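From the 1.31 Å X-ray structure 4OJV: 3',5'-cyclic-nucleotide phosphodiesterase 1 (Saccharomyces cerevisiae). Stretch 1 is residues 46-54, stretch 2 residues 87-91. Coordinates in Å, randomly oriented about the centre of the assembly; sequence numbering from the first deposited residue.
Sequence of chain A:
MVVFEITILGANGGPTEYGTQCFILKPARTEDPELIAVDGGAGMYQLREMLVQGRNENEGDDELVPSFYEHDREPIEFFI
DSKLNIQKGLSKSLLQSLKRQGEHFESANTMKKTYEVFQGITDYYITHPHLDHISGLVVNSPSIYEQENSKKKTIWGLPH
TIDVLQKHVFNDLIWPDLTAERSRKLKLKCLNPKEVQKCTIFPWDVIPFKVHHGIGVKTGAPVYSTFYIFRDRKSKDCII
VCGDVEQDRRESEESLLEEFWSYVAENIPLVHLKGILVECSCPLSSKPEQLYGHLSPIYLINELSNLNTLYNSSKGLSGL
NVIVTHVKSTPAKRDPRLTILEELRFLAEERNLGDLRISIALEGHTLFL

Stretch 1, residues 46-54: QLREMLVQG
Stretch 2, residues 87-91: QKGLS

Packing of a helical segment, residues 46-54, against a strand end and the loop that follows it, residues 87-91, in one chain of yeast 3',5'-cyclic-nucleotide phosphodiesterase 1. Residues 46-53 continue a helix that begins earlier in the chain, with phi between -56° and -88° and psi between -27° and -47°. Its backbone is tied by hydrogen bonds from Met50 N to Gln46 O (3.0 Å), Leu51 N to Leu47 O (3.0 Å) and Gln53 N to Glu49 O (2.8 Å); the bond from Gly54 N to Met50 O is weak at 3.3 Å. In the second stretch, Gln87 and Lys88 are extended (phi/psi -137/150 and -74/141) and finish a strand. Gly89 then turns to 85/-174, a positive phi that by itself favours glycine, and Leu90 (-77/152) and Ser91 (-71/156) are extended again. Ser91, chi1 p, is the N-cap of the helix that follows, its side chain capping a backbone N just past the stretch.

The register is set by Met50 and Gly89, whose CA atoms lie 5.2 Å apart. An ideal CB on Gly89 would still lie 4.2 Å from Gly54 CA and 4.3 Å from Met50 O, so it is the positive phi rather than crowding that favours glycine here. Met50 points its CA-to-CB bond toward the loop, and its chain (m, t, p) runs past the turn so that CE rests 3.4 Å from Gly89 C and 3.7 Å from Leu90 N. The methyl thus lies against the peptide that joins Gly89 to Leu90.

Leu90 is the main bump, with 89 Å² covered by the helix, the largest share of any residue here. Its CA-to-CB bond points sideways, but in the m, t rotamer the end of the chain comes nearer and enters a hollow lined by Leu47, Met50 and Leu51. Leu90 CD2 lies 3.8 Å from Met50 CE and 4.0 Å from Leu47 CD2, while Leu90 CD1 sits 3.6 Å from Leu51 CD2. Leu47 and Leu51, one helical turn apart and both m, t, also start sideways and bring their ends nearer. These are apolar contacts between methyl groups, held by close fit and by exclusion of water.

At the exposed margin, Lys88 stretches out fully, all four chi angles t, and brings its far end to the helix at Gln53: Lys88 CE is 4.1 Å from Gln53 CB. Gln53 (m, t, chi3 -41°) points its CA-to-CB bond toward the loop and supplies the carbon surface for this looser contact.

No direct hydrogen bond crosses the interface. One water bridges it instead, donating to Met50 O (2.8 Å from the water O) and accepting from Leu90 N (2.9 Å from the water O), so that it links a helix carbonyl to the loop amide. The two stretches together bury 322 Å².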

# COMPACT_ATOMS: atom_id res chain seq x y z
N GLN A 46 5.93 -6.63 4.15
CA GLN A 46 7.18 -6.27 4.79
C GLN A 46 7.74 -7.38 5.67
O GLN A 46 8.95 -7.60 5.70
CB GLN A 46 7.02 -4.96 5.57
CG GLN A 46 8.32 -4.37 6.12
CD GLN A 46 9.47 -4.31 5.12
OE1 GLN A 46 9.30 -3.97 3.94
NE2 GLN A 46 10.67 -4.65 5.59
N LEU A 47 6.86 -8.11 6.36
CA LEU A 47 7.29 -9.30 7.09
C LEU A 47 7.99 -10.28 6.16
O LEU A 47 9.05 -10.82 6.49
CB LEU A 47 6.11 -9.96 7.78
CG LEU A 47 5.56 -9.19 8.99
CD1 LEU A 47 4.21 -9.74 9.41
CD2 LEU A 47 6.54 -9.21 10.16
N ARG A 48 7.42 -10.48 4.97
CA ARG A 48 8.02 -11.38 4.00
C ARG A 48 9.42 -10.92 3.58
O ARG A 48 10.34 -11.74 3.50
CB ARG A 48 7.13 -11.50 2.77
CG ARG A 48 7.56 -12.59 1.80
CD ARG A 48 6.56 -12.76 0.68
NE ARG A 48 6.50 -11.55 -0.13
CZ ARG A 48 5.63 -11.33 -1.12
NH1 ARG A 48 4.71 -12.24 -1.44
NH2 ARG A 48 5.68 -10.19 -1.79
N GLU A 49 9.58 -9.62 3.33
CA GLU A 49 10.88 -9.06 2.97
C GLU A 49 11.91 -9.33 4.04
O GLU A 49 13.06 -9.69 3.74
CB GLU A 49 10.77 -7.56 2.74
CG GLU A 49 10.14 -7.15 1.42
CD GLU A 49 10.86 -7.72 0.21
OE1 GLU A 49 12.10 -7.58 0.11
OE2 GLU A 49 10.17 -8.31 -0.64
N MET A 50 11.50 -9.17 5.29
CA MET A 50 12.41 -9.33 6.42
C MET A 50 12.78 -10.79 6.60
O MET A 50 13.90 -11.08 7.02
CB MET A 50 11.81 -8.72 7.69
CG MET A 50 11.61 -7.21 7.59
SD MET A 50 10.89 -6.45 9.06
CE MET A 50 12.19 -6.76 10.23
N LEU A 51 11.87 -11.70 6.26
CA LEU A 51 12.15 -13.14 6.26
C LEU A 51 13.16 -13.56 5.18
O LEU A 51 13.87 -14.54 5.35
CB LEU A 51 10.84 -13.96 6.19
CG LEU A 51 9.93 -13.95 7.44
CD1 LEU A 51 8.51 -14.38 7.12
CD2 LEU A 51 10.49 -14.80 8.57
N VAL A 52 13.22 -12.80 4.08
CA VAL A 52 14.17 -13.09 2.98
C VAL A 52 15.53 -12.42 3.20
O VAL A 52 16.57 -13.06 3.04
CB VAL A 52 13.61 -12.68 1.60
CG1 VAL A 52 14.61 -12.99 0.49
CG2 VAL A 52 12.30 -13.39 1.32
N GLN A 53 15.51 -11.13 3.54
CA GLN A 53 16.74 -10.34 3.70
C GLN A 53 17.62 -10.83 4.85
O GLN A 53 18.84 -10.65 4.82
CB GLN A 53 16.42 -8.85 3.86
CG GLN A 53 15.91 -8.18 2.59
CD GLN A 53 15.56 -6.71 2.79
OE1 GLN A 53 14.98 -6.33 3.80
NE2 GLN A 53 15.91 -5.89 1.81
N GLY A 54 16.99 -11.44 5.85
CA GLY A 54 17.71 -12.03 6.98
C GLY A 54 18.33 -13.37 6.62
O GLY A 54 17.89 -14.42 7.08
N GLN A 87 18.88 -4.08 15.29
CA GLN A 87 19.35 -5.16 14.45
C GLN A 87 18.54 -5.19 13.16
O GLN A 87 17.38 -4.81 13.15
CB GLN A 87 19.23 -6.50 15.17
CG GLN A 87 20.02 -6.59 16.48
CD GLN A 87 21.51 -6.85 16.30
OE1 GLN A 87 22.21 -6.11 15.60
NE2 GLN A 87 21.99 -7.90 16.93
N LYS A 88 19.17 -5.63 12.08
CA LYS A 88 18.45 -5.86 10.84
C LYS A 88 17.63 -7.13 10.96
O LYS A 88 18.08 -8.12 11.54
CB LYS A 88 19.44 -6.00 9.67
CG LYS A 88 18.77 -6.12 8.32
CD LYS A 88 19.78 -6.25 7.19
CE LYS A 88 19.06 -6.35 5.85
NZ LYS A 88 19.98 -6.22 4.69
N GLY A 89 16.42 -7.10 10.41
CA GLY A 89 15.56 -8.26 10.37
C GLY A 89 14.73 -8.47 11.61
O GLY A 89 14.69 -7.61 12.51
N LEU A 90 14.04 -9.60 11.64
CA LEU A 90 13.23 -9.99 12.78
C LEU A 90 14.14 -10.52 13.88
O LEU A 90 15.22 -11.05 13.60
CB LEU A 90 12.21 -11.06 12.37
CG LEU A 90 11.23 -10.62 11.28
CD1 LEU A 90 10.52 -11.81 10.66
CD2 LEU A 90 10.22 -9.60 11.80
N SER A 91 13.70 -10.39 15.12
CA SER A 91 14.52 -10.80 16.25
C SER A 91 14.63 -12.31 16.31
O SER A 91 13.75 -13.03 15.81
CB SER A 91 13.96 -10.28 17.57
OG SER A 91 12.81 -11.02 17.95
O HOH W 1 14.59 -11.59 9.65